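Local coordinates for uncharacterized protein (PDB 4OBI) that is of unknown function but binds a zinc ion and belongs to the NusG domain II (DUF1312) family, at residues Val15-Asn20 and Asn88-Val93; His34-Tyr39 and Leu48-Gly53; Thr11-Leu16 and Ile23-Leu28. All blocks are in the same frame, centred on the assembly; numbering follows the deposited sequence.

Contact 1 of 3, residues Val15-Asn20 and Asn88-Val93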
loop_
_atom_site.group_PDB
_atom_site.type_symbol
_atom_site.label_atom_id
_atom_site.label_comp_id
_atom_site.label_asym_id
_atom_site.label_seq_id
_atom_site.Cartn_x
_atom_site.Cartn_y
_atom_site.Cartn_z
ATOM N N VAL A 15 2.561 6.290 -0.813
ATOM C CA VAL A 15 1.323 6.999 -1.090
ATOM C C VAL A 15 0.240 5.991 -1.473
ATOM O O VAL A 15 0.373 5.259 -2.458
ATOM C CB VAL A 15 1.535 7.997 -2.255
ATOM C CG1 VAL A 15 0.248 8.744 -2.588
ATOM C CG2 VAL A 15 2.680 8.951 -1.919
ATOM N N LEU A 16 -0.835 5.972 -0.692
ATOM C CA LEU A 16 -1.967 5.089 -0.917
ATOM C C LEU A 16 -3.099 5.875 -1.556
ATOM O O LEU A 16 -3.577 6.853 -0.989
ATOM C CB LEU A 16 -2.434 4.490 0.413
ATOM C CG LEU A 16 -3.736 3.682 0.408
ATOM C CD1 LEU A 16 -3.610 2.471 -0.496
ATOM C CD2 LEU A 16 -4.099 3.263 1.822
ATOM N N LYS A 17 -3.514 5.435 -2.742
ATOM C CA LYS A 17 -4.544 6.100 -3.513
ATOM C C LYS A 17 -5.627 5.082 -3.815
ATOM O O LYS A 17 -5.320 3.951 -4.216
ATOM C CB LYS A 17 -3.953 6.625 -4.820
ATOM C CG LYS A 17 -4.954 7.303 -5.735
ATOM C CD LYS A 17 -4.266 8.035 -6.878
ATOM C CE LYS A 17 -3.673 7.078 -7.895
ATOM N NZ LYS A 17 -3.010 7.808 -9.018
ATOM N N VAL A 18 -6.881 5.469 -3.588
ATOM C CA VAL A 18 -8.027 4.625 -3.924
ATOM C C VAL A 18 -9.072 5.484 -4.620
ATOM O O VAL A 18 -9.379 6.588 -4.163
ATOM C CB VAL A 18 -8.686 3.990 -2.679
ATOM C CG1 VAL A 18 -9.784 3.010 -3.096
ATOM C CG2 VAL A 18 -7.648 3.300 -1.820
ATOM N N ASP A 19 -9.612 4.976 -5.725
ATOM C CA ASP A 19 -10.597 5.705 -6.509
ATOM C C ASP A 19 -10.124 7.128 -6.778
ATOM O O ASP A 19 -10.901 8.088 -6.673
ATOM C CB ASP A 19 -11.958 5.716 -5.801
ATOM C CG ASP A 19 -12.554 4.323 -5.648
ATOM O OD1 ASP A 19 -12.331 3.473 -6.537
ATOM O OD2 ASP A 19 -13.261 4.083 -4.642
ATOM N N ASN A 20 -8.831 7.245 -7.098
ATOM C CA ASN A 20 -8.214 8.499 -7.535
ATOM C C ASN A 20 -8.081 9.551 -6.442
ATOM O O ASN A 20 -7.849 10.723 -6.735
ATOM C CB ASN A 20 -8.960 9.076 -8.737
ATOM C CG ASN A 20 -9.022 8.107 -9.891
ATOM O OD1 ASN A 20 -10.076 7.515 -10.178
ATOM N ND2 ASN A 20 -7.888 7.920 -10.555
ATOM N N ASN A 88 -9.355 -0.495 -7.559
ATOM C CA ASN A 88 -8.836 0.804 -7.990
ATOM C C ASN A 88 -7.919 1.440 -6.932
ATOM O O ASN A 88 -8.035 2.631 -6.614
ATOM C CB ASN A 88 -9.990 1.741 -8.341
ATOM C CG ASN A 88 -9.592 2.806 -9.342
ATOM O OD1 ASN A 88 -8.538 2.720 -9.974
ATOM N ND2 ASN A 88 -10.445 3.809 -9.511
ATOM N N LEU A 89 -7.023 0.618 -6.397
ATOM C CA LEU A 89 -6.145 0.984 -5.295
ATOM C C LEU A 89 -4.680 0.825 -5.704
ATOM O O LEU A 89 -4.314 -0.170 -6.338
ATOM C CB LEU A 89 -6.449 0.112 -4.085
ATOM C CG LEU A 89 -5.537 0.231 -2.848
ATOM C CD1 LEU A 89 -6.339 -0.060 -1.588
ATOM C CD2 LEU A 89 -4.301 -0.663 -2.890
ATOM N N PHE A 90 -3.846 1.797 -5.322
ATOM C CA PHE A 90 -2.441 1.840 -5.719
ATOM C C PHE A 90 -1.580 2.305 -4.551
ATOM O O PHE A 90 -1.991 3.172 -3.780
ATOM C CB PHE A 90 -2.240 2.793 -6.907
ATOM C CG PHE A 90 -3.023 2.400 -8.120
ATOM C CD1 PHE A 90 -4.332 2.816 -8.276
ATOM C CD2 PHE A 90 -2.462 1.573 -9.086
ATOM C CE1 PHE A 90 -5.069 2.422 -9.372
ATOM C CE2 PHE A 90 -3.196 1.178 -10.187
ATOM C CZ PHE A 90 -4.501 1.612 -10.334
ATOM N N ILE A 91 -0.409 1.704 -4.412
ATOM C CA ILE A 91 0.586 2.168 -3.460
ATOM C C ILE A 91 1.887 2.404 -4.209
ATOM O O ILE A 91 2.420 1.484 -4.831
ATOM C CB ILE A 91 0.857 1.150 -2.345
ATOM C CG1 ILE A 91 -0.424 0.838 -1.562
ATOM C CG2 ILE A 91 1.958 1.668 -1.427
ATOM C CD1 ILE A 91 -0.291 -0.367 -0.656
ATOM N N THR A 92 2.371 3.643 -4.159
ATOM C CA THR A 92 3.660 3.977 -4.764
ATOM C C THR A 92 4.580 4.559 -3.704
ATOM O O THR A 92 4.136 5.147 -2.719
ATOM C CB THR A 92 3.524 4.945 -5.965
ATOM O OG1 THR A 92 4.742 4.956 -6.722
ATOM C CG2 THR A 92 3.210 6.362 -5.518
ATOM N N VAL A 93 5.877 4.348 -3.887
ATOM C CA VAL A 93 6.879 4.921 -3.002
ATOM C C VAL A 93 7.499 6.120 -3.721
ATOM O O VAL A 93 7.678 6.099 -4.948
ATOM C CB VAL A 93 7.963 3.878 -2.630
ATOM C CG1 VAL A 93 9.130 4.531 -1.905
ATOM C CG2 VAL A 93 7.355 2.774 -1.782
HETATM O O HOH W 1 -6.942 5.117 -7.681
HETATM O O HOH W 2 -10.479 5.263 -12.022
#

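Contact 2 of 3, residues His34-Tyr39 and Leu48-Gly53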
loop_
_atom_site.group_PDB
_atom_site.type_symbol
_atom_site.label_atom_id
_atom_site.label_comp_id
_atom_site.label_asym_id
_atom_site.label_seq_id
_atom_site.Cartn_x
_atom_site.Cartn_y
_atom_site.Cartn_z
ATOM N N HIS A 34 5.861 -0.941 13.083
ATOM C CA HIS A 34 5.262 -1.983 12.265
ATOM C C HIS A 34 3.783 -2.045 12.640
ATOM O O HIS A 34 3.442 -2.240 13.809
ATOM C CB HIS A 34 6.002 -3.303 12.526
ATOM C CG HIS A 34 5.324 -4.519 11.976
ATOM N ND1 HIS A 34 5.272 -5.709 12.670
ATOM C CD2 HIS A 34 4.685 -4.738 10.805
ATOM C CE1 HIS A 34 4.624 -6.607 11.951
ATOM N NE2 HIS A 34 4.257 -6.043 10.814
ATOM N N TYR A 35 2.911 -1.839 11.652
ATOM C CA TYR A 35 1.471 -1.730 11.898
ATOM C C TYR A 35 0.683 -2.043 10.645
ATOM O O TYR A 35 1.246 -2.099 9.548
ATOM C CB TYR A 35 1.115 -0.323 12.385
ATOM C CG TYR A 35 1.560 0.780 11.445
ATOM C CD1 TYR A 35 2.844 1.311 11.526
ATOM C CD2 TYR A 35 0.702 1.288 10.469
ATOM C CE1 TYR A 35 3.262 2.317 10.666
ATOM C CE2 TYR A 35 1.111 2.299 9.609
ATOM C CZ TYR A 35 2.388 2.812 9.713
ATOM O OH TYR A 35 2.808 3.810 8.867
ATOM N N THR A 36 -0.624 -2.236 10.816
ATOM C CA THR A 36 -1.522 -2.456 9.694
ATOM C C THR A 36 -2.507 -1.306 9.583
ATOM O O THR A 36 -2.855 -0.665 10.585
ATOM C CB THR A 36 -2.302 -3.792 9.804
ATOM O OG1 THR A 36 -3.030 -3.851 11.043
ATOM C CG2 THR A 36 -1.337 -4.970 9.734
ATOM N N TYR A 37 -2.935 -1.055 8.353
ATOM C CA TYR A 37 -3.969 -0.074 8.048
ATOM C C TYR A 37 -4.958 -0.716 7.074
ATOM O O TYR A 37 -4.583 -1.144 5.986
ATOM C CB TYR A 37 -3.348 1.176 7.409
ATOM C CG TYR A 37 -4.378 2.165 6.904
ATOM C CD1 TYR A 37 -4.909 2.057 5.623
ATOM C CD2 TYR A 37 -4.815 3.205 7.714
ATOM C CE1 TYR A 37 -5.861 2.959 5.157
ATOM C CE2 TYR A 37 -5.761 4.111 7.263
ATOM C CZ TYR A 37 -6.279 3.986 5.984
ATOM O OH TYR A 37 -7.220 4.893 5.554
ATOM N N LYS A 38 -6.224 -0.774 7.469
ATOM C CA LYS A 38 -7.238 -1.416 6.651
ATOM C C LYS A 38 -8.004 -0.401 5.804
ATOM O O LYS A 38 -8.647 0.509 6.336
ATOM C CB LYS A 38 -8.221 -2.182 7.527
ATOM C CG LYS A 38 -9.287 -2.924 6.735
ATOM C CD LYS A 38 -10.072 -3.888 7.607
ATOM C CE LYS A 38 -10.953 -3.156 8.604
ATOM N NZ LYS A 38 -11.422 -4.048 9.695
ATOM N N TYR A 39 -7.936 -0.569 4.490
ATOM C CA TYR A 39 -8.884 0.079 3.594
ATOM C C TYR A 39 -10.062 -0.867 3.427
ATOM O O TYR A 39 -9.881 -1.997 2.980
ATOM C CB TYR A 39 -8.281 0.370 2.218
ATOM C CG TYR A 39 -9.357 0.655 1.193
ATOM C CD1 TYR A 39 -10.066 1.849 1.225
ATOM C CD2 TYR A 39 -9.705 -0.293 0.234
ATOM C CE1 TYR A 39 -11.077 2.106 0.314
ATOM C CE2 TYR A 39 -10.713 -0.042 -0.688
ATOM C CZ TYR A 39 -11.401 1.158 -0.637
ATOM O OH TYR A 39 -12.408 1.425 -1.542
ATOM N N LEU A 48 -5.693 -4.860 3.147
ATOM C CA LEU A 48 -5.013 -4.596 4.402
ATOM C C LEU A 48 -3.561 -4.237 4.127
ATOM O O LEU A 48 -2.789 -5.063 3.647
ATOM C CB LEU A 48 -5.107 -5.810 5.321
ATOM C CG LEU A 48 -4.537 -5.612 6.721
ATOM C CD1 LEU A 48 -5.335 -4.567 7.488
ATOM C CD2 LEU A 48 -4.528 -6.939 7.459
ATOM N N ILE A 49 -3.203 -2.993 4.436
ATOM C CA ILE A 49 -1.847 -2.499 4.240
ATOM C C ILE A 49 -1.023 -2.828 5.491
ATOM O O ILE A 49 -1.509 -2.716 6.630
ATOM C CB ILE A 49 -1.833 -0.975 3.940
ATOM C CG1 ILE A 49 -2.300 -0.679 2.502
ATOM C CG2 ILE A 49 -0.448 -0.385 4.117
ATOM C CD1 ILE A 49 -3.700 -1.116 2.164
ATOM N N GLU A 50 0.217 -3.256 5.276
ATOM C CA GLU A 50 1.148 -3.500 6.370
ATOM C C GLU A 50 2.413 -2.698 6.124
ATOM O O GLU A 50 3.043 -2.837 5.085
ATOM C CB GLU A 50 1.489 -4.979 6.460
ATOM C CG GLU A 50 2.307 -5.350 7.690
ATOM C CD GLU A 50 2.722 -6.805 7.696
ATOM O OE1 GLU A 50 2.383 -7.533 6.746
ATOM O OE2 GLU A 50 3.400 -7.229 8.653
ATOM N N VAL A 51 2.766 -1.854 7.085
ATOM C CA VAL A 51 4.020 -1.133 7.057
ATOM C C VAL A 51 4.953 -1.784 8.074
ATOM O O VAL A 51 4.569 -2.020 9.210
ATOM C CB VAL A 51 3.831 0.354 7.396
ATOM C CG1 VAL A 51 5.184 1.056 7.471
ATOM C CG2 VAL A 51 2.909 1.018 6.380
ATOM N N ASP A 52 6.165 -2.096 7.643
ATOM C CA ASP A 52 7.174 -2.685 8.519
ATOM C C ASP A 52 8.463 -1.882 8.379
ATOM O O ASP A 52 9.298 -2.173 7.528
ATOM C CB ASP A 52 7.402 -4.154 8.147
ATOM C CG ASP A 52 8.450 -4.830 9.019
ATOM O OD1 ASP A 52 8.491 -4.570 10.242
ATOM O OD2 ASP A 52 9.236 -5.630 8.471
ATOM N N GLY A 53 8.616 -0.866 9.221
ATOM C CA GLY A 53 9.756 0.037 9.125
ATOM C C GLY A 53 9.781 0.815 7.816
ATOM O O GLY A 53 9.014 1.754 7.624
#

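Contact 3 of 3, residues Thr11-Leu16 and Ile23-Leu28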
loop_
_atom_site.group_PDB
_atom_site.type_symbol
_atom_site.label_atom_id
_atom_site.label_comp_id
_atom_site.label_asym_id
_atom_site.label_seq_id
_atom_site.Cartn_x
_atom_site.Cartn_y
_atom_site.Cartn_z
ATOM N N THR A 11 15.245 9.285 2.798
ATOM C CA THR A 11 13.953 8.838 3.410
ATOM C C THR A 11 12.819 8.873 2.381
ATOM O O THR A 11 12.729 9.798 1.569
ATOM C CB THR A 11 13.572 9.689 4.647
ATOM O OG1 THR A 11 12.273 9.306 5.123
ATOM C CG2 THR A 11 13.582 11.190 4.322
ATOM N N TYR A 12 11.959 7.862 2.420
ATOM C CA TYR A 12 10.896 7.741 1.435
ATOM C C TYR A 12 9.536 7.729 2.108
ATOM O O TYR A 12 9.427 7.625 3.329
ATOM C CB TYR A 12 11.096 6.484 0.591
ATOM C CG TYR A 12 12.459 6.424 -0.066
ATOM C CD1 TYR A 12 12.851 7.391 -0.989
ATOM C CD2 TYR A 12 13.353 5.406 0.234
ATOM C CE1 TYR A 12 14.099 7.347 -1.590
ATOM C CE2 TYR A 12 14.604 5.351 -0.356
ATOM C CZ TYR A 12 14.971 6.322 -1.271
ATOM O OH TYR A 12 16.221 6.267 -1.857
ATOM N N GLN A 13 8.504 7.861 1.291
ATOM C CA GLN A 13 7.137 7.812 1.770
ATOM C C GLN A 13 6.302 7.003 0.794
ATOM O O GLN A 13 6.544 7.045 -0.415
ATOM C CB GLN A 13 6.590 9.234 1.937
ATOM C CG GLN A 13 6.511 10.043 0.645
ATOM C CD GLN A 13 6.424 11.541 0.884
ATOM O OE1 GLN A 13 6.813 12.046 1.945
ATOM N NE2 GLN A 13 5.939 12.265 -0.113
ATOM N N ALA A 14 5.336 6.252 1.324
ATOM C CA ALA A 14 4.411 5.468 0.510
ATOM C C ALA A 14 3.083 6.196 0.404
ATOM O O ALA A 14 2.546 6.663 1.407
ATOM C CB ALA A 14 4.198 4.089 1.112
ATOM N N VAL A 15 2.561 6.290 -0.813
ATOM C CA VAL A 15 1.323 6.999 -1.090
ATOM C C VAL A 15 0.240 5.991 -1.473
ATOM O O VAL A 15 0.373 5.259 -2.458
ATOM C CB VAL A 15 1.535 7.997 -2.255
ATOM C CG1 VAL A 15 0.248 8.744 -2.588
ATOM C CG2 VAL A 15 2.680 8.951 -1.919
ATOM N N LEU A 16 -0.835 5.972 -0.692
ATOM C CA LEU A 16 -1.967 5.089 -0.917
ATOM C C LEU A 16 -3.099 5.875 -1.556
ATOM O O LEU A 16 -3.577 6.853 -0.989
ATOM C CB LEU A 16 -2.434 4.490 0.413
ATOM C CG LEU A 16 -3.736 3.682 0.408
ATOM C CD1 LEU A 16 -3.610 2.471 -0.496
ATOM C CD2 LEU A 16 -4.099 3.263 1.822
ATOM N N ILE A 23 -5.463 8.828 0.047
ATOM C CA ILE A 23 -6.114 8.739 1.357
ATOM C C ILE A 23 -5.128 8.692 2.523
ATOM O O ILE A 23 -5.480 9.078 3.631
ATOM C CB ILE A 23 -7.100 7.550 1.447
ATOM C CG1 ILE A 23 -6.391 6.211 1.322
ATOM C CG2 ILE A 23 -8.191 7.664 0.377
ATOM C CD1 ILE A 23 -7.296 5.034 1.631
ATOM N N LYS A 24 -3.895 8.251 2.270
ATOM C CA LYS A 24 -2.891 8.104 3.321
ATOM C C LYS A 24 -1.474 8.228 2.732
ATOM O O LYS A 24 -1.211 7.744 1.638
ATOM C CB LYS A 24 -3.055 6.728 3.986
ATOM C CG LYS A 24 -2.570 6.632 5.419
ATOM C CD LYS A 24 -3.539 7.275 6.395
ATOM C CE LYS A 24 -3.243 6.857 7.827
ATOM N NZ LYS A 24 -1.826 7.108 8.222
ATOM N N VAL A 25 -0.574 8.876 3.464
ATOM C CA VAL A 25 0.849 8.857 3.138
ATOM C C VAL A 25 1.572 8.279 4.353
ATOM O O VAL A 25 1.420 8.798 5.455
ATOM C CB VAL A 25 1.394 10.262 2.814
ATOM C CG1 VAL A 25 2.895 10.211 2.539
ATOM C CG2 VAL A 25 0.662 10.862 1.618
ATOM N N PHE A 26 2.323 7.200 4.141
ATOM C CA PHE A 26 3.046 6.512 5.215
ATOM C C PHE A 26 4.531 6.847 5.129
ATOM O O PHE A 26 5.151 6.697 4.073
ATOM C CB PHE A 26 2.900 4.987 5.101
ATOM C CG PHE A 26 1.478 4.492 5.020
ATOM C CD1 PHE A 26 0.771 4.155 6.171
ATOM C CD2 PHE A 26 0.858 4.317 3.796
ATOM C CE1 PHE A 26 -0.529 3.680 6.101
ATOM C CE2 PHE A 26 -0.440 3.840 3.720
ATOM C CZ PHE A 26 -1.135 3.522 4.869
ATOM N N ASP A 27 5.101 7.272 6.249
ATOM C CA ASP A 27 6.530 7.523 6.308
ATOM C C ASP A 27 7.239 6.176 6.386
ATOM O O ASP A 27 6.838 5.291 7.137
ATOM C CB ASP A 27 6.876 8.415 7.495
ATOM C CG ASP A 27 6.328 9.823 7.338
ATOM O OD1 ASP A 27 6.423 10.378 6.219
ATOM O OD2 ASP A 27 5.799 10.372 8.329
ATOM N N LEU A 28 8.267 6.004 5.565
ATOM C CA LEU A 28 9.004 4.748 5.526
ATOM C C LEU A 28 10.346 4.951 6.217
ATOM O O LEU A 28 11.304 5.395 5.600
ATOM C CB LEU A 28 9.181 4.277 4.079
ATOM C CG LEU A 28 7.893 3.896 3.337
ATOM C CD1 LEU A 28 8.218 3.402 1.929
ATOM C CD2 LEU A 28 7.093 2.849 4.098
HETATM O O HOH W 3 12.640 4.998 3.510
HETATM O O HOH W 4 5.204 12.719 4.906
#

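Contact 1 of 3, residues Val15-Asn20 and Asn88-Val93
Leu-16 and Leu-89 both hold CG anti to the backbone N (chi1 172° and 174°), and Ile-91 sets CG1 anti to its carbonyl carbon (chi1 -59°); the three meet on one face of an antiparallel strand pair. CD1 of Leu-16 is their common point, 3.7 Å from CG1 of Ile-91 and 3.8 Å from CG of Leu-89. Val-18 lengthens the apolar row by placing CG2 3.6 Å from CD1 of Leu-89. Two bonds join each hydrogen-bonded pair, Val-15 with Thr-92 and Lys-17 with Phe-90; from Val-15 N to Thr-92 O the distance is 2.7 Å. Beyond the strand end, Asn-88 O is gripped twice: Asp-19 N donates to it over 3.0 Å, and a water that accepts from Asn-20 N donates to it as well. A second water links Asn-20 OD1 to Asn-88 ND2. Asn-88 and Leu-89 together face zinc ligand Cys-84, forming a G1 beta bulge near the metal site. Strand 89-95 lies between 82-84 and 12-18, strand 21-28 flanks 12-18 on its other edge, and Tyr-37 and Tyr-39 of strand 34-40 pack on the face of Leu-16, Val-18 and Leu-89.

Contact 2 of 3, residues His34-Tyr39 and Leu48-Gly53
Tyr-35 and Val-51 form a hydrogen-bonded pair in the antiparallel beta hairpin of strands 34-40 and 46-52, and their side chains make its tightly packed part. Tyr-35 has CG between the backbone N and the carbonyl carbon (chi1 56°), which starts the ring off alongside Val-51 with both side chains pointing the same way. CB of Val-51 then sits over one ring face, 4.0 Å from the centroid of Tyr-35 and 22° off the ring normal, a CH-pi contact displaced toward the phenol end. Phe-26 of the facing sheet touches both residues, while Ile-56 of the adjacent strand touches Val-51.

On the other face the solvent side belongs to Thr-36 and Lys-38, both exposed; CD1 of Leu-48 rests 3.7 Å from CB of Lys-38. Glu-50, on the same face, is buried, and Trp-73 packs against it and Asp-52. Its extended side chain meets the imidazole of His-34: NE2 donates to OE2 over 2.6 Å, nearly in the ring plane and on the anti lone pair of the carboxylate. The planes of ring and carboxylate lie 31° apart. Glu-50 OE1 has a salt bridge to Arg-57, a second partner that probably favours the charged carboxylate. Asp-52 is likewise committed outside the hairpin, with OD2 paired to Arg-55. Val-51 O is approached three ways. It accepts the Tyr-35 N-H over 3.0 Å, and CA of His-34 makes a CA-H...O contact with it. At the imidazole edge, CD2 of His-34 comes to 3.2 Å from Val-51 O.

Contact 3 of 3, residues Thr11-Leu16 and Ile23-Leu28
The hairpin of strands 12-18 and 21-28 contains a classic beta bulge, in which Ile-23 and Lys-24 both face Leu-16. Leu-16 N donates to Lys-24 O over 3.0 Å, and Leu-16 O accepts from Ile-23 N over 2.9 Å, so one residue serves two on the opposite strand. Ile-23 puts CG1 between its backbone N and carbonyl carbon (chi1 64°), and the chain continues to CD1, 3.7 Å from CD2 of Leu-16. CB of Leu-16 also meets the edge of the Phe-26 ring, 3.9 Å from CE2. Over one face of that ring lies CG of Lys-24, from the same strand. Next to the bulge, Ala-14 and Phe-26 exchange two backbone bonds, each 2.8 Å between N and O. The small Ala-14 CB has CD1 of Leu-28 at 4.2 Å, and Ile-56 of the other sheet packs on both Ala-14 and Phe-26. On the opposite face, CB of Gln-13 lies 3.9 Å from CG1 of Val-25, and Gln-13 NE2 is hydrogen-bonded to Glu-94 OE2 of strand 89-95. With one largely apolar face and one more exposed, this is a bulged, two-faced beta hairpin whose second strand, 21-28, forms an edge of the four-stranded sheet.

Overall arrangement
From the N terminus, contact 3 comes first: strand 12-18 turns back as strand 21-28 and closes a short hairpin loop. Contact 2 follows in series, closing a second hairpin that belongs to the three-stranded sheet. Contact 1 spans much more of the chain, bringing strand 89-95 back beside 12-18; contact 2 and the zinc ligands Cys-63, Asp-68 and Cys-84 lie within the loop it closes. Contacts 1 and 3 share Val-15 and Leu-16 and use opposite edges of strand 12-18. The sheets pack together where Tyr-35 meets Phe-26, Tyr-37 meets Leu-16, and Ile-49 meets Ile-91. The example illustrates a division of labour: hairpins build locally, one long-range pairing extends a sheet, and side-chain packing joins the sheets.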